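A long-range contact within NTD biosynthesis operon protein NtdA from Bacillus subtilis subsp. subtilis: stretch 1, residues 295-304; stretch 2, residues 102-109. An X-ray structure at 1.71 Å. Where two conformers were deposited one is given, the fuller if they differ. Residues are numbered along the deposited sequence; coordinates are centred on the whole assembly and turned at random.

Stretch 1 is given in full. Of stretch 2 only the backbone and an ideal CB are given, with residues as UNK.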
# COMPACT_ATOMS: atom_id res chain seq x y z
N SER A 295 7.03 -0.16 1.34
CA SER A 295 5.95 -0.62 2.21
C SER A 295 5.78 0.16 3.49
O SER A 295 5.34 -0.42 4.48
CB SER A 295 6.13 -2.10 2.53
OG SER A 295 6.09 -2.88 1.35
N LYS A 296 6.13 1.45 3.50
CA LYS A 296 5.74 2.32 4.60
C LYS A 296 4.26 2.68 4.49
O LYS A 296 3.69 2.70 3.40
CB LYS A 296 6.57 3.61 4.61
CG LYS A 296 8.04 3.40 4.90
CD LYS A 296 8.85 4.67 4.63
CE LYS A 296 8.42 5.81 5.55
NZ LYS A 296 8.49 5.39 6.99
N MET A 297 3.63 3.00 5.62
CA MET A 297 2.28 3.56 5.58
C MET A 297 2.32 4.93 4.91
O MET A 297 3.34 5.62 4.99
CB MET A 297 1.74 3.69 7.01
CG MET A 297 0.35 4.27 7.13
SD MET A 297 -0.10 4.17 8.87
CE MET A 297 -1.84 4.59 8.81
N ASP A 298 1.24 5.32 4.24
CA ASP A 298 1.14 6.65 3.65
C ASP A 298 0.81 7.70 4.71
O ASP A 298 0.01 7.45 5.61
CB ASP A 298 0.03 6.66 2.60
CG ASP A 298 0.43 5.94 1.32
OD1 ASP A 298 1.65 5.83 1.08
OD2 ASP A 298 -0.47 5.49 0.59
N ASN A 299 1.43 8.87 4.58
CA ASN A 299 1.16 10.02 5.44
C ASN A 299 -0.33 10.36 5.48
O ASN A 299 -0.87 10.70 6.54
CB ASN A 299 1.97 11.23 4.94
CG ASN A 299 1.87 12.43 5.87
OD1 ASN A 299 2.29 12.37 7.03
ND2 ASN A 299 1.37 13.55 5.35
N LEU A 300 -0.99 10.28 4.33
CA LEU A 300 -2.42 10.59 4.28
C LEU A 300 -3.18 9.65 5.19
O LEU A 300 -4.06 10.08 5.96
CB LEU A 300 -2.96 10.52 2.84
CG LEU A 300 -4.44 10.91 2.71
CD1 LEU A 300 -4.58 12.16 1.87
CD2 LEU A 300 -5.27 9.78 2.11
N GLN A 301 -2.84 8.36 5.16
CA GLN A 301 -3.53 7.39 6.00
C GLN A 301 -3.20 7.56 7.47
O GLN A 301 -4.04 7.30 8.34
CB GLN A 301 -3.23 5.94 5.57
CG GLN A 301 -3.78 5.55 4.21
CD GLN A 301 -5.29 5.73 4.07
OE1 GLN A 301 -6.04 5.69 5.05
NE2 GLN A 301 -5.75 5.92 2.83
N ALA A 302 -1.97 7.97 7.77
CA ALA A 302 -1.60 8.24 9.17
C ALA A 302 -2.41 9.42 9.71
O ALA A 302 -2.83 9.42 10.87
CB ALA A 302 -0.09 8.49 9.30
N ALA A 303 -2.66 10.43 8.88
CA ALA A 303 -3.49 11.55 9.32
C ALA A 303 -4.90 11.07 9.60
O ALA A 303 -5.53 11.48 10.58
CB ALA A 303 -3.51 12.67 8.25
N ILE A 304 -5.41 10.19 8.75
CA ILE A 304 -6.75 9.65 8.94
C ILE A 304 -6.77 8.78 10.20
O ILE A 304 -7.73 8.80 10.98
CB ILE A 304 -7.18 8.81 7.71
CG1 ILE A 304 -7.54 9.74 6.55
CG2 ILE A 304 -8.39 7.92 8.04
CD1 ILE A 304 -7.81 9.00 5.25
N UNK A 102 5.78 12.02 5.16
CA UNK A 102 5.23 13.20 5.81
C UNK A 102 5.21 13.15 7.32
O UNK A 102 5.50 12.11 7.92
CB UNK A 102 3.80 13.43 5.31
N UNK A 103 4.85 14.27 7.95
CA UNK A 103 4.95 14.42 9.41
C UNK A 103 3.93 13.61 10.21
O UNK A 103 4.22 13.31 11.37
CB UNK A 103 4.80 15.90 9.77
N UNK A 104 2.78 13.29 9.64
CA UNK A 104 1.77 12.53 10.37
C UNK A 104 2.22 11.10 10.65
O UNK A 104 1.82 10.51 11.66
CB UNK A 104 0.46 12.52 9.59
N UNK A 105 3.05 10.54 9.77
CA UNK A 105 3.64 9.22 9.98
C UNK A 105 4.31 9.10 11.35
O UNK A 105 3.97 8.22 12.13
CB UNK A 105 4.66 8.92 8.88
N UNK A 106 5.26 9.99 11.63
CA UNK A 106 6.00 9.94 12.89
C UNK A 106 5.07 10.12 14.10
O UNK A 106 5.25 9.47 15.14
CB UNK A 106 7.09 11.02 12.90
N UNK A 107 4.09 11.02 13.97
CA UNK A 107 3.16 11.26 15.07
C UNK A 107 2.29 10.04 15.32
O UNK A 107 1.99 9.70 16.46
CB UNK A 107 2.28 12.48 14.78
N UNK A 108 1.87 9.38 14.24
CA UNK A 108 1.04 8.18 14.37
C UNK A 108 1.86 7.05 14.99
O UNK A 108 1.39 6.32 15.89
CB UNK A 108 0.48 7.75 13.01
N UNK A 109 3.11 6.91 14.55
CA UNK A 109 3.97 5.87 15.13
C UNK A 109 4.23 6.15 16.61
O UNK A 109 4.20 5.23 17.43
CB UNK A 109 5.29 5.78 14.37

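Position 102 comes so close to stretch 1 that its identity is almost dictated. Its CA-to-CB direction points toward N299, and an ideal CB would lie 2.2 Å from N299 CG, a clash. The phi/psi of 167/173 is also a conformation that side chains disfavor. Only a residue without a CB fits, and it is G102.

Position 103 has its CB pointing away from stretch 1, so many residues would do, and its phi of -71° suits proline among them. The residue is P103. P103 N lies 3.3 Å from N299 OD1 but has no hydrogen to share, so the two are not hydrogen-bonded; OD1 takes its weak bonds from the nitrogens of positions 104 and 105.

Position 104 points toward stretch 1. Its ideal CB is 3.1 Å from N299 OD1, tight, and 4.1 Å from A302 CB, while the methyl of A303 offers a small apolar surface. A flat or slender side chain, aromatic or aliphatic, would suit. Y104, with chi1 in m, lays one ring face over that methyl: A303 CB is 3.9 Å from the ring centroid and 16° off the normal, a CH-pi contact. N299 ND2 lies at the ring edge. N299 OD1 accepts weak hydrogen bonds from Y104 N at 2.8 Å and from the N of position 105 at 3.4 Å.

At position 105 the CB points sideways, but a hollow lies within reach, lined by M297, A302 and the aliphatic part of K296. A branched aliphatic or methionine could fill it. L105 does so, its end turning nearer: L105 CD2 is 3.7 Å from M297 CB and 4.1 Å from A302 CB, and L105 CD1 is 4.0 Å from K296 CE.

Positions 106 and 107 meet nothing of stretch 1, so polar or charged residues are acceptable: E106, pointing away, and Q107, whose end leads away.

Position 108, one turn after 104, points toward stretch 1 again. A302 CB gives an apolar surface 3.8 Å from the ideal CB, and M297 SD lies farther along, so a large apolar or aromatic residue suits. F108, chi1 t, brings its CE2 to 3.6 Å from M297 SD, a sulfur-aromatic contact approached obliquely.

Position 109 has a sideways CB with no close neighbor, but the ammonium of K296 lies on this side, so an acidic or long polar chain would suit. E109 reaches it through water: one water bridges E109 OE2 (2.8 Å from the water O) and K296 NZ (2.6 Å from it), and a second links E109 OE1 to the same NZ, weakly at the lysine.

Stretch 2 102-109: GPYLEQFE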
# COMPACT_ATOMS: atom_id res chain seq x y z
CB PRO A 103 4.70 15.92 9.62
CG PRO A 103 3.87 16.33 8.42
CD PRO A 103 4.43 15.52 7.29
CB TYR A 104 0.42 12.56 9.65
CG TYR A 104 -0.24 13.92 9.61
CD1 TYR A 104 -1.04 14.35 10.65
CD2 TYR A 104 -0.09 14.76 8.51
CE1 TYR A 104 -1.66 15.59 10.62
CE2 TYR A 104 -0.69 16.00 8.47
CZ TYR A 104 -1.48 16.41 9.53
OH TYR A 104 -2.10 17.64 9.49
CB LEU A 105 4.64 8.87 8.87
CG LEU A 105 4.09 8.11 7.69
CD1 LEU A 105 5.21 7.84 6.67
CD2 LEU A 105 3.46 6.80 8.18
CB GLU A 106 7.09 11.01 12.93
CG GLU A 106 8.21 10.72 13.93
CD GLU A 106 8.95 11.98 14.37
OE1 GLU A 106 9.44 12.73 13.50
OE2 GLU A 106 9.03 12.22 15.59
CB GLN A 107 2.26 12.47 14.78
CG GLN A 107 1.27 12.80 15.89
CD GLN A 107 1.93 13.39 17.13
OE1 GLN A 107 3.08 13.83 17.09
NE2 GLN A 107 1.19 13.42 18.24
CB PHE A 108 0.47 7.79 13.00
CG PHE A 108 -0.44 6.59 13.03
CD1 PHE A 108 -1.61 6.60 13.78
CD2 PHE A 108 -0.13 5.46 12.30
CE1 PHE A 108 -2.45 5.49 13.79
CE2 PHE A 108 -0.97 4.34 12.31
CZ PHE A 108 -2.13 4.36 13.05
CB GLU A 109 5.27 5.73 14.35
CG GLU A 109 5.05 5.19 12.93
CD GLU A 109 6.31 5.28 12.08
OE1 GLU A 109 7.12 6.21 12.33
OE2 GLU A 109 6.48 4.45 11.16
O HOH W 1 7.10 3.86 8.51
O HOH W 2 8.25 7.06 9.72
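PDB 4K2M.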